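Local atomic coordinates of iron-regulated ABC transporter siderophore-binding protein SirA (Staphylococcus aureus subsp. aureus, PDB entry 3MWF), a protein that binds the siderophore staphyloferrin B as the receptor component of an iron-regulated ABC transporter, probably handing it on for iron uptake. Residues 10-16 with 106-111; 17-21 with 126-130; 149-155 with 291-296; 218-223 with 251-256. The contacts are given in a common frame with arbitrary orientation. Where two conformers were deposited one is given. Residue numbers count along the deposited sequence, not the author numbering.

Interaction 1 of 4, residues 10-16 with 106-111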
loop_
_atom_site.group_PDB
_atom_site.type_symbol
_atom_site.label_atom_id
_atom_site.label_comp_id
_atom_site.label_asym_id
_atom_site.label_seq_id
_atom_site.Cartn_x
_atom_site.Cartn_y
_atom_site.Cartn_z
ATOM N N HIS A 10 -1.419 -19.932 5.380
ATOM C CA HIS A 10 -1.007 -18.551 5.129
ATOM C C HIS A 10 0.498 -18.508 4.943
ATOM O O HIS A 10 1.144 -19.568 4.834
ATOM C CB HIS A 10 -1.490 -17.638 6.277
ATOM C CG HIS A 10 -1.039 -18.095 7.623
ATOM N ND1 HIS A 10 0.199 -17.779 8.136
ATOM C CD2 HIS A 10 -1.644 -18.880 8.547
ATOM C CE1 HIS A 10 0.338 -18.346 9.324
ATOM N NE2 HIS A 10 -0.766 -19.023 9.593
ATOM N N ALA A 11 1.071 -17.304 4.892
ATOM C CA ALA A 11 2.478 -17.172 4.529
ATOM C C ALA A 11 3.462 -17.789 5.514
ATOM O O ALA A 11 4.589 -18.089 5.143
ATOM C CB ALA A 11 2.837 -15.671 4.262
ATOM N N MET A 12 3.036 -17.982 6.762
ATOM C CA MET A 12 3.939 -18.490 7.771
ATOM C C MET A 12 3.570 -19.879 8.274
ATOM O O MET A 12 4.137 -20.350 9.259
ATOM C CB MET A 12 4.033 -17.517 8.943
ATOM C CG MET A 12 4.872 -16.297 8.662
ATOM S SD MET A 12 6.602 -16.735 8.377
ATOM C CE MET A 12 7.134 -17.350 10.000
ATOM N N GLY A 13 2.644 -20.536 7.600
ATOM C CA GLY A 13 2.281 -21.902 7.987
ATOM C C GLY A 13 0.788 -22.080 8.062
ATOM O O GLY A 13 0.045 -21.447 7.316
ATOM N N THR A 14 0.353 -22.970 8.958
ATOM C CA THR A 14 -1.065 -23.245 9.161
ATOM C C THR A 14 -1.513 -22.814 10.553
ATOM O O THR A 14 -0.826 -23.085 11.545
ATOM C CB THR A 14 -1.327 -24.768 9.006
ATOM O OG1 THR A 14 -0.993 -25.154 7.663
ATOM C CG2 THR A 14 -2.763 -25.111 9.305
ATOM N N THR A 15 -2.678 -22.169 10.619
ATOM C CA THR A 15 -3.237 -21.683 11.890
ATOM C C THR A 15 -4.666 -22.147 12.077
ATOM O O THR A 15 -5.470 -22.016 11.163
ATOM C CB THR A 15 -3.158 -20.119 11.970
ATOM O OG1 THR A 15 -1.789 -19.746 12.071
ATOM C CG2 THR A 15 -3.884 -19.570 13.193
ATOM N N GLU A 16 -4.965 -22.676 13.271
ATOM C CA GLU A 16 -6.314 -23.073 13.651
ATOM C C GLU A 16 -6.970 -21.953 14.445
ATOM O O GLU A 16 -6.456 -21.526 15.471
ATOM C CB GLU A 16 -6.309 -24.376 14.482
ATOM C CG GLU A 16 -7.715 -24.934 14.742
ATOM C CD GLU A 16 -7.737 -26.090 15.727
ATOM O OE1 GLU A 16 -8.205 -25.900 16.880
ATOM O OE2 GLU A 16 -7.299 -27.189 15.341
ATOM N N PRO A 106 -4.100 -17.156 17.835
ATOM C CA PRO A 106 -3.991 -17.613 16.452
ATOM C C PRO A 106 -3.573 -16.429 15.592
ATOM O O PRO A 106 -4.171 -15.344 15.694
ATOM C CB PRO A 106 -5.422 -18.031 16.107
ATOM C CG PRO A 106 -6.007 -18.449 17.425
ATOM C CD PRO A 106 -5.433 -17.447 18.396
ATOM N N THR A 107 -2.532 -16.641 14.798
ATOM C CA THR A 107 -1.923 -15.562 14.035
ATOM C C THR A 107 -1.896 -15.987 12.567
ATOM O O THR A 107 -1.430 -17.091 12.232
ATOM C CB THR A 107 -0.484 -15.294 14.504
ATOM O OG1 THR A 107 -0.496 -14.852 15.858
ATOM C CG2 THR A 107 0.185 -14.200 13.629
ATOM N N VAL A 108 -2.414 -15.123 11.703
ATOM C CA VAL A 108 -2.358 -15.384 10.257
ATOM C C VAL A 108 -1.500 -14.305 9.615
ATOM O O VAL A 108 -1.413 -13.185 10.125
ATOM C CB VAL A 108 -3.765 -15.459 9.625
ATOM C CG1 VAL A 108 -4.545 -16.610 10.273
ATOM C CG2 VAL A 108 -4.545 -14.128 9.821
ATOM N N SER A 109 -0.812 -14.648 8.522
ATOM C CA SER A 109 0.210 -13.746 7.936
ATOM C C SER A 109 0.169 -13.723 6.402
ATOM O O SER A 109 0.146 -14.784 5.771
ATOM C CB SER A 109 1.603 -14.211 8.383
ATOM O OG SER A 109 2.637 -13.331 7.948
ATOM N N THR A 110 0.167 -12.528 5.799
ATOM C CA THR A 110 0.400 -12.401 4.358
ATOM C C THR A 110 1.897 -12.252 4.164
ATOM O O THR A 110 2.641 -12.009 5.107
ATOM C CB THR A 110 -0.231 -11.127 3.810
ATOM O OG1 THR A 110 0.133 -10.046 4.692
ATOM C CG2 THR A 110 -1.768 -11.240 3.751
ATOM N N ASP A 111 2.357 -12.383 2.927
ATOM C CA ASP A 111 3.780 -12.224 2.635
ATOM C C ASP A 111 4.233 -10.778 2.909
ATOM O O ASP A 111 5.279 -10.537 3.526
ATOM C CB ASP A 111 4.027 -12.512 1.164
ATOM C CG ASP A 111 4.155 -13.994 0.849
ATOM O OD1 ASP A 111 4.556 -14.796 1.725
ATOM O OD2 ASP A 111 3.921 -14.343 -0.333
HETATM O O HOH W 1 -0.766 -19.050 14.839
#
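This is a mixed contact, part hydrogen-bonded and part packed, between the turn and second strand of an N-terminal beta hairpin and the edge strand 107-110 of the mixed, largely parallel sheet in the N-terminal lobe. A type I turn from H10 to G13 joins strands 6-10 and 13-17, and it is drawn to the edge strand by one backbone hydrogen bond, A11 N to S109 O at 2.8 Å. The methyl group of A11 also lies 3.2 Å from D111 OD1. The ring of H10 lies flat on the strand: V108 CA sits 3.9 Å from its centroid and almost on the ring normal, a CH-pi contact. Both ring nitrogens are used within the hairpin, since M12 N donates to H10 ND1 (3.2 Å) and H10 NE2 donates to T15 OG1 (2.8 Å), which fixes the ring in place. In this lobe of the bilobal periplasmic binding protein fold, strand 107-110 pairs on its other edge with strand 86-90, so the hairpin packs where the sheet's own pairing stops. T15 OG1 passes the relay on by donating to T107 O (2.7 Å), an acceptor shared with the hydroxyl of Y98, and it also receives a bond from water 1 (3.0 Å), which in turn accepts from T107 N (3.0 Å). Beyond this polar chain, T15 CG2 rests 3.6 Å from P106 CB.

Interaction 2 of 4, residues 17-21 with 126-130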
loop_
_atom_site.group_PDB
_atom_site.type_symbol
_atom_site.label_atom_id
_atom_site.label_comp_id
_atom_site.label_asym_id
_atom_site.label_seq_id
_atom_site.Cartn_x
_atom_site.Cartn_y
_atom_site.Cartn_z
ATOM N N ILE A 17 -8.106 -21.485 13.946
ATOM C CA ILE A 17 -8.892 -20.462 14.622
ATOM C C ILE A 17 -10.121 -21.138 15.207
ATOM O O ILE A 17 -10.885 -21.787 14.481
ATOM C CB ILE A 17 -9.328 -19.347 13.631
ATOM C CG1 ILE A 17 -8.088 -18.674 13.015
ATOM C CG2 ILE A 17 -10.241 -18.323 14.325
ATOM C CD1 ILE A 17 -8.390 -17.647 11.967
ATOM N N LYS A 18 -10.308 -20.998 16.518
ATOM C CA LYS A 18 -11.526 -21.517 17.138
ATOM C C LYS A 18 -12.520 -20.374 17.299
ATOM O O LYS A 18 -12.218 -19.376 17.956
ATOM C CB LYS A 18 -11.230 -22.238 18.470
ATOM C CG LYS A 18 -10.452 -23.560 18.308
ATOM C CD LYS A 18 -10.886 -24.664 19.298
ATOM C CE LYS A 18 -10.078 -24.664 20.612
ATOM N NZ LYS A 18 -10.571 -23.668 21.621
ATOM N N GLY A 19 -13.681 -20.500 16.656
ATOM C CA GLY A 19 -14.751 -19.506 16.777
ATOM C C GLY A 19 -14.705 -18.432 15.710
ATOM O O GLY A 19 -13.915 -18.511 14.763
ATOM N N LYS A 20 -15.580 -17.437 15.847
ATOM C CA LYS A 20 -15.560 -16.266 14.987
ATOM C C LYS A 20 -14.817 -15.198 15.783
ATOM O O LYS A 20 -15.340 -14.698 16.777
ATOM C CB LYS A 20 -16.982 -15.809 14.657
ATOM C CG LYS A 20 -17.128 -15.226 13.277
ATOM C CD LYS A 20 -18.409 -14.416 13.174
ATOM C CE LYS A 20 -18.507 -13.704 11.838
ATOM N NZ LYS A 20 -18.760 -14.687 10.754
ATOM N N PRO A 21 -13.565 -14.889 15.389
ATOM C CA PRO A 21 -12.783 -13.964 16.206
ATOM C C PRO A 21 -13.478 -12.616 16.344
ATOM O O PRO A 21 -14.029 -12.116 15.366
ATOM C CB PRO A 21 -11.476 -13.808 15.405
ATOM C CG PRO A 21 -11.355 -15.056 14.646
ATOM C CD PRO A 21 -12.783 -15.396 14.249
ATOM N N ALA A 126 -10.343 -15.520 7.836
ATOM C CA ALA A 126 -9.995 -15.586 9.237
ATOM C C ALA A 126 -11.118 -15.060 10.114
ATOM O O ALA A 126 -11.338 -15.578 11.225
ATOM C CB ALA A 126 -8.686 -14.819 9.504
ATOM N N LEU A 127 -11.830 -14.057 9.612
ATOM C CA LEU A 127 -12.867 -13.361 10.393
ATOM C C LEU A 127 -14.281 -13.913 10.208
ATOM O O LEU A 127 -15.218 -13.436 10.878
ATOM C CB LEU A 127 -12.874 -11.859 10.074
ATOM C CG LEU A 127 -11.673 -11.054 10.578
ATOM C CD1 LEU A 127 -11.642 -9.690 9.892
ATOM C CD2 LEU A 127 -11.794 -10.881 12.068
ATOM N N GLY A 128 -14.423 -14.898 9.323
ATOM C CA GLY A 128 -15.728 -15.385 8.856
ATOM C C GLY A 128 -16.512 -14.270 8.180
ATOM O O GLY A 128 -17.715 -14.101 8.421
ATOM N N LYS A 129 -15.814 -13.483 7.363
ATOM C CA LYS A 129 -16.425 -12.403 6.593
ATOM C C LYS A 129 -16.129 -12.587 5.096
ATOM O O LYS A 129 -15.857 -11.613 4.372
ATOM C CB LYS A 129 -15.908 -11.041 7.073
ATOM C CG LYS A 129 -16.241 -10.690 8.516
ATOM C CD LYS A 129 -17.670 -10.233 8.705
ATOM C CE LYS A 129 -17.876 -9.782 10.133
ATOM N NZ LYS A 129 -19.316 -9.588 10.426
ATOM N N GLU A 130 -16.199 -13.833 4.633
ATOM C CA GLU A 130 -15.869 -14.169 3.246
ATOM C C GLU A 130 -16.753 -13.474 2.223
ATOM O O GLU A 130 -16.249 -12.962 1.215
ATOM C CB GLU A 130 -15.897 -15.681 3.022
ATOM C CG GLU A 130 -14.676 -16.373 3.597
ATOM C CD GLU A 130 -14.671 -17.862 3.354
ATOM O OE1 GLU A 130 -14.779 -18.275 2.179
ATOM O OE2 GLU A 130 -14.546 -18.621 4.340
#
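I17 reaches with its CD1 over the last turn of helix 116-127, lying 3.8 Å from A126 CB and 3.7 Å from A126 O. P21 approaches the same carbonyl, its CD 3.4 Å from A126 O, while its CB makes a looser apolar contact with L127 CD2 at 4.5 Å. Between these two anchors the loop bulges away through K18 and G19; the backbone angles of G19 (phi 92°, psi -174°) would drive a side chain into the preceding carbonyl. The helix ends here in a Schellman motif, with G128 at positive phi and K129 already in the N-cap position of the long helix 130-155 that links the two lobes of this binding-protein fold. K20 exploits the turn: its chain, extended at chi2 and chi3 and bent at chi4, runs alongside, with CE 3.4 Å from L127 O, and NZ donates to G128 O at 2.6 Å. A side chain at G128 would collide with that amine, because an ideal CB would fall 2.7 Å from K20 NZ. Deeper in, I17, P21, A126 and L127 all touch L86 of strand 86-90, and I8 of strand 6-10 meets I17 and A126, so the loop and the helix end close over the start of strand 86-90.

Interaction 3 of 4, residues 149-155 with 291-296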
loop_
_atom_site.group_PDB
_atom_site.type_symbol
_atom_site.label_atom_id
_atom_site.label_comp_id
_atom_site.label_asym_id
_atom_site.label_seq_id
_atom_site.Cartn_x
_atom_site.Cartn_y
_atom_site.Cartn_z
ATOM N N LYS A 149 -12.042 1.648 -19.073
ATOM C CA LYS A 149 -12.947 2.185 -20.109
ATOM C C LYS A 149 -12.791 3.695 -20.310
ATOM O O LYS A 149 -12.648 4.159 -21.441
ATOM C CB LYS A 149 -14.413 1.824 -19.814
ATOM C CG LYS A 149 -14.732 0.339 -19.853
ATOM C CD LYS A 149 -16.269 0.118 -19.838
ATOM C CE LYS A 149 -16.696 -1.173 -19.129
ATOM N NZ LYS A 149 -15.782 -2.320 -19.363
ATOM N N ASP A 150 -12.793 4.458 -19.218
ATOM C CA ASP A 150 -12.669 5.903 -19.268
ATOM C C ASP A 150 -11.285 6.354 -19.747
ATOM O O ASP A 150 -11.153 7.373 -20.436
ATOM C CB ASP A 150 -12.978 6.509 -17.891
ATOM C CG ASP A 150 -14.403 6.210 -17.416
ATOM O OD1 ASP A 150 -15.289 5.985 -18.278
ATOM O OD2 ASP A 150 -14.649 6.204 -16.188
ATOM N N ALA A 151 -10.249 5.585 -19.382
ATOM C CA ALA A 151 -8.892 5.895 -19.823
ATOM C C ALA A 151 -8.719 5.682 -21.339
ATOM O O ALA A 151 -8.155 6.540 -22.035
ATOM C CB ALA A 151 -7.874 5.063 -19.031
ATOM N N LYS A 152 -9.219 4.548 -21.824
ATOM C CA LYS A 152 -9.240 4.227 -23.262
ATOM C C LYS A 152 -10.008 5.306 -24.046
ATOM O O LYS A 152 -9.544 5.793 -25.082
ATOM C CB LYS A 152 -9.840 2.826 -23.472
ATOM C CG LYS A 152 -9.793 2.235 -24.904
ATOM C CD LYS A 152 -8.384 2.226 -25.511
ATOM C CE LYS A 152 -8.391 1.617 -26.913
ATOM N NZ LYS A 152 -7.146 1.958 -27.651
ATOM N N ALA A 153 -11.152 5.720 -23.515
ATOM C CA ALA A 153 -11.949 6.787 -24.150
ATOM C C ALA A 153 -11.189 8.112 -24.260
ATOM O O ALA A 153 -11.275 8.786 -25.292
ATOM C CB ALA A 153 -13.292 6.968 -23.429
ATOM N N LYS A 154 -10.408 8.473 -23.238
ATOM C CA LYS A 154 -9.644 9.718 -23.299
ATOM C C LYS A 154 -8.405 9.603 -24.184
ATOM O O LYS A 154 -8.141 10.473 -25.028
ATOM C CB LYS A 154 -9.226 10.187 -21.908
ATOM C CG LYS A 154 -8.424 11.483 -21.917
ATOM C CD LYS A 154 -7.832 11.722 -20.564
ATOM C CE LYS A 154 -6.776 12.815 -20.575
ATOM N NZ LYS A 154 -7.324 14.160 -20.342
ATOM N N TYR A 155 -7.636 8.540 -23.973
ATOM C CA TYR A 155 -6.311 8.458 -24.580
ATOM C C TYR A 155 -6.285 7.780 -25.948
ATOM O O TYR A 155 -5.327 7.960 -26.710
ATOM C CB TYR A 155 -5.333 7.782 -23.616
ATOM C CG TYR A 155 -5.065 8.614 -22.378
ATOM C CD1 TYR A 155 -4.314 9.783 -22.455
ATOM C CD2 TYR A 155 -5.521 8.196 -21.118
ATOM C CE1 TYR A 155 -4.046 10.550 -21.323
ATOM C CE2 TYR A 155 -5.258 8.953 -19.972
ATOM C CZ TYR A 155 -4.518 10.125 -20.085
ATOM O OH TYR A 155 -4.244 10.877 -18.961
ATOM N N LEU A 291 -5.375 13.176 -13.776
ATOM C CA LEU A 291 -5.253 12.920 -15.223
ATOM C C LEU A 291 -6.335 13.618 -16.059
ATOM O O LEU A 291 -6.325 13.521 -17.289
ATOM C CB LEU A 291 -5.232 11.414 -15.511
ATOM C CG LEU A 291 -4.006 10.689 -14.926
ATOM C CD1 LEU A 291 -4.036 9.254 -15.332
ATOM C CD2 LEU A 291 -2.761 11.351 -15.458
ATOM N N ASN A 292 -7.253 14.301 -15.376
ATOM C CA ASN A 292 -8.383 14.967 -16.024
ATOM C C ASN A 292 -9.106 14.007 -16.970
ATOM O O ASN A 292 -9.230 14.274 -18.168
ATOM C CB ASN A 292 -7.906 16.223 -16.756
ATOM C CG ASN A 292 -9.053 17.085 -17.243
ATOM O OD1 ASN A 292 -10.105 17.150 -16.609
ATOM N ND2 ASN A 292 -8.853 17.753 -18.371
ATOM N N ILE A 293 -9.542 12.872 -16.417
ATOM C CA ILE A 293 -10.273 11.850 -17.146
ATOM C C ILE A 293 -11.753 11.968 -16.783
ATOM O O ILE A 293 -12.111 12.007 -15.612
ATOM C CB ILE A 293 -9.771 10.422 -16.787
ATOM C CG1 ILE A 293 -8.302 10.241 -17.202
ATOM C CG2 ILE A 293 -10.666 9.347 -17.408
ATOM C CD1 ILE A 293 -7.673 8.932 -16.673
ATOM N N GLU A 294 -12.606 12.045 -17.796
ATOM C CA GLU A 294 -14.044 12.105 -17.576
ATOM C C GLU A 294 -14.587 10.746 -17.163
ATOM O O GLU A 294 -14.343 9.730 -17.838
ATOM C CB GLU A 294 -14.744 12.590 -18.841
ATOM C CG GLU A 294 -15.940 13.469 -18.562
ATOM C CD GLU A 294 -16.069 14.564 -19.587
ATOM O OE1 GLU A 294 -15.980 15.744 -19.191
ATOM O OE2 GLU A 294 -16.223 14.247 -20.790
ATOM N N LYS A 295 -15.323 10.734 -16.050
ATOM C CA LYS A 295 -15.915 9.499 -15.515
ATOM C C LYS A 295 -17.000 8.957 -16.430
ATOM O O LYS A 295 -17.599 7.916 -16.146
ATOM C CB LYS A 295 -16.468 9.704 -14.100
ATOM C CG LYS A 295 -15.405 9.824 -13.015
ATOM C CD LYS A 295 -15.959 9.427 -11.652
ATOM C CE LYS A 295 -14.889 9.497 -10.577
ATOM N NZ LYS A 295 -14.299 10.873 -10.465
ATOM N N GLN A 296 -17.245 9.682 -17.521
ATOM C CA GLN A 296 -18.140 9.274 -18.615
ATOM C C GLN A 296 -18.694 7.848 -18.499
ATOM O O GLN A 296 -17.968 6.860 -18.658
ATOM C CB GLN A 296 -17.420 9.495 -19.954
ATOM C CG GLN A 296 -17.868 8.615 -21.115
ATOM C CD GLN A 296 -16.688 8.095 -21.920
ATOM O OE1 GLN A 296 -16.542 8.410 -23.102
ATOM N NE2 GLN A 296 -15.831 7.304 -21.275
HETATM O O HOH W 2 -12.907 9.507 -20.352
#
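L291 follows helix 277-290 and meets the end of helix 130-155 through its CB, 3.6 Å from Y155 OH; its carbonyl O accepts a weak hydrogen bond from K154 NZ (3.3 Å). At N292 the backbone turns to positive phi in a Schellman motif, and the stronger bond from K154 NZ goes to N292 O at 2.9 Å, so the lysine ammonium bridges two successive carbonyls where the chain leaves helix 277-290. I293 is the apolar centre: its CG2 lies 3.7 Å from D150 CB, its CG1 3.7 Å from K154 CD and its CD1 4.1 Å from Y155 CE2. The long helix 130-155 is the backbone helix that spans the two lobes in this class of binding protein, and the C-terminal tail is laid here along its far end. E294 contributes its carbonyl, since water 2 donates to both E294 O (2.9 Å) and D150 O (2.8 Å). The backbone then passes K295, whose side chain makes a cation-pi contact with Y288, the residue whose hydroxyl is bonded to D150 OD2. Q296, the last modelled residue, turns its amide back onto the helix, with NE2 3.3 Å from A153 CB and in a weak hydrogen bond to D150 OD1, also 3.3 Å.

Interaction 4 of 4, residues 218-223 with 251-256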
loop_
_atom_site.group_PDB
_atom_site.type_symbol
_atom_site.label_atom_id
_atom_site.label_comp_id
_atom_site.label_asym_id
_atom_site.label_seq_id
_atom_site.Cartn_x
_atom_site.Cartn_y
_atom_site.Cartn_z
ATOM N N MET A 218 13.089 5.680 -14.509
ATOM C CA MET A 218 11.789 6.251 -14.190
ATOM C C MET A 218 10.967 6.589 -15.422
ATOM O O MET A 218 9.804 7.001 -15.302
ATOM C CB MET A 218 12.010 7.577 -13.427
ATOM C CG MET A 218 12.762 7.381 -12.123
ATOM S SD MET A 218 13.087 9.028 -11.451
ATOM C CE MET A 218 14.006 8.539 -10.011
ATOM N N ASN A 219 11.563 6.489 -16.617
ATOM C CA ASN A 219 10.878 7.045 -17.788
ATOM C C ASN A 219 9.468 6.488 -17.983
ATOM O O ASN A 219 9.229 5.300 -17.806
ATOM C CB ASN A 219 11.697 6.848 -19.078
ATOM C CG ASN A 219 11.256 7.821 -20.164
ATOM O OD1 ASN A 219 10.827 8.958 -19.866
ATOM N ND2 ASN A 219 11.304 7.373 -21.418
ATOM N N ALA A 220 8.532 7.368 -18.347
ATOM C CA ALA A 220 7.129 7.042 -18.455
ATOM C C ALA A 220 6.440 8.171 -19.202
ATOM O O ALA A 220 6.997 9.269 -19.334
ATOM C CB ALA A 220 6.514 6.899 -17.054
ATOM N N ASP A 221 5.248 7.891 -19.714
ATOM C CA ASP A 221 4.367 8.943 -20.269
ATOM C C ASP A 221 3.770 9.867 -19.198
ATOM O O ASP A 221 3.505 11.038 -19.468
ATOM C CB ASP A 221 3.253 8.308 -21.072
ATOM C CG ASP A 221 3.790 7.410 -22.169
ATOM O OD1 ASP A 221 4.739 7.826 -22.862
ATOM O OD2 ASP A 221 3.280 6.290 -22.283
ATOM N N HIS A 222 3.566 9.336 -17.997
ATOM C CA HIS A 222 3.143 10.139 -16.850
ATOM C C HIS A 222 3.859 9.644 -15.591
ATOM O O HIS A 222 3.973 8.425 -15.383
ATOM C CB HIS A 222 1.628 10.019 -16.649
ATOM C CG HIS A 222 1.064 11.109 -15.794
ATOM N ND1 HIS A 222 0.434 12.218 -16.324
ATOM C CD2 HIS A 222 1.102 11.295 -14.453
ATOM C CE1 HIS A 222 0.111 13.046 -15.340
ATOM N NE2 HIS A 222 0.498 12.503 -14.193
ATOM N N ILE A 223 4.271 10.585 -14.745
ATOM C CA ILE A 223 5.018 10.248 -13.528
ATOM C C ILE A 223 4.277 10.793 -12.327
ATOM O O ILE A 223 3.843 11.944 -12.326
ATOM C CB ILE A 223 6.477 10.791 -13.592
ATOM C CG1 ILE A 223 7.284 10.046 -14.668
ATOM C CG2 ILE A 223 7.173 10.726 -12.191
ATOM C CD1 ILE A 223 8.709 10.609 -14.886
ATOM N N TRP A 251 16.472 14.265 -15.077
ATOM C CA TRP A 251 15.061 14.429 -14.835
ATOM C C TRP A 251 14.422 15.221 -15.987
ATOM O O TRP A 251 13.343 14.897 -16.463
ATOM C CB TRP A 251 14.852 15.143 -13.489
ATOM C CG TRP A 251 13.413 15.368 -13.143
ATOM C CD1 TRP A 251 12.688 16.505 -13.372
ATOM C CD2 TRP A 251 12.530 14.455 -12.467
ATOM N NE1 TRP A 251 11.417 16.353 -12.892
ATOM C CE2 TRP A 251 11.294 15.104 -12.326
ATOM C CE3 TRP A 251 12.680 13.151 -11.947
ATOM C CZ2 TRP A 251 10.190 14.494 -11.715
ATOM C CZ3 TRP A 251 11.583 12.541 -11.327
ATOM C CH2 TRP A 251 10.349 13.215 -11.224
ATOM N N LYS A 252 15.120 16.256 -16.425
ATOM C CA LYS A 252 14.571 17.142 -17.446
ATOM C C LYS A 252 14.416 16.447 -18.804
ATOM O O LYS A 252 13.656 16.904 -19.657
ATOM C CB LYS A 252 15.413 18.394 -17.532
ATOM C CG LYS A 252 15.327 19.137 -16.213
ATOM C CD LYS A 252 16.241 20.322 -16.141
ATOM C CE LYS A 252 16.090 20.963 -14.763
ATOM N NZ LYS A 252 14.682 20.773 -14.215
ATOM N N ASN A 253 15.074 15.305 -18.952
ATOM C CA ASN A 253 14.986 14.529 -20.188
ATOM C C ASN A 253 13.942 13.416 -20.173
ATOM O O ASN A 253 13.653 12.813 -21.215
ATOM C CB ASN A 253 16.353 13.994 -20.577
ATOM C CG ASN A 253 17.180 15.028 -21.326
ATOM O OD1 ASN A 253 17.194 15.044 -22.545
ATOM N ND2 ASN A 253 17.806 15.927 -20.599
ATOM N N LEU A 254 13.323 13.174 -19.015
ATOM C CA LEU A 254 12.237 12.212 -18.955
ATOM C C LEU A 254 11.091 12.664 -19.861
ATOM O O LEU A 254 10.758 13.862 -19.903
ATOM C CB LEU A 254 11.718 12.044 -17.514
ATOM C CG LEU A 254 12.719 11.478 -16.513
ATOM C CD1 LEU A 254 12.202 11.655 -15.082
ATOM C CD2 LEU A 254 12.965 9.993 -16.782
ATOM N N ASP A 255 10.461 11.708 -20.534
ATOM C CA ASP A 255 9.314 12.000 -21.399
ATOM C C ASP A 255 8.210 12.745 -20.648
ATOM O O ASP A 255 7.698 13.764 -21.128
ATOM C CB ASP A 255 8.725 10.722 -21.988
ATOM C CG ASP A 255 9.677 10.016 -22.955
ATOM O OD1 ASP A 255 10.688 10.598 -23.370
ATOM O OD2 ASP A 255 9.403 8.860 -23.294
ATOM N N ALA A 256 7.807 12.238 -19.484
ATOM C CA ALA A 256 6.687 12.879 -18.792
ATOM C C ALA A 256 7.034 14.320 -18.369
ATOM O O ALA A 256 6.130 15.188 -18.307
ATOM C CB ALA A 256 6.218 12.042 -17.574
HETATM O O HOH W 3 7.587 7.172 -22.156
#
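N219 adopts a t rotamer (chi1 -160°) that brings its amide across to the start of helix 255-258, where L254 is the N-cap residue. Its two ends are both engaged by D255: N219 OD1 accepts from D255 N at 2.9 Å, and N219 ND2 donates to D255 OD2 at 3.1 Å, the aspartate being held in m. Water 3 extends this by donating to D255 OD2 (2.7 Å) and D221 OD1 (3.0 Å); D221 OD2 is hydrogen-bonded to K162 N. M218, extended beyond an m chi1, places SD 3.8 Å from W251 CZ3, an edge-on Met-aromatic contact with the indole in its t rotamer. I223 and L254 share the m,t conformation and meet at CD1 to CD1, 3.7 Å, while I223 CG1 lies 3.7 Å from A256 CB. The contact joins the entrance of strand 222-227 to helices 249-253 and 255-258; M218 and I223 also touch V166 of the adjacent strand 163-168, and W245 of helix 236-246 packs on M218.

In the fold
The four contacts form two pairs, one in each lobe of the binding protein. Interactions 1 and 2 have centres 13 Å apart and touch, P106 CB lying 4.1 Å from I17 CG1 and V108 CG2 4.2 Å from A126 CB, so the two contacts are continuous where 106-111 meets the loop and the end of helix 116-127. Interactions 3 and 4, centres 21 Å apart, meet where L291 CD2 lies 3.3 Å from H222 CE1. Across the molecule, interactions 1 and 3 are 40 Å apart between centres, and helix 130-155 connects 126-130 with 149-155. The staphyloferrin B pocket includes T112, just after 106-111; the side chain of D111 is about 9 Å from the ligand.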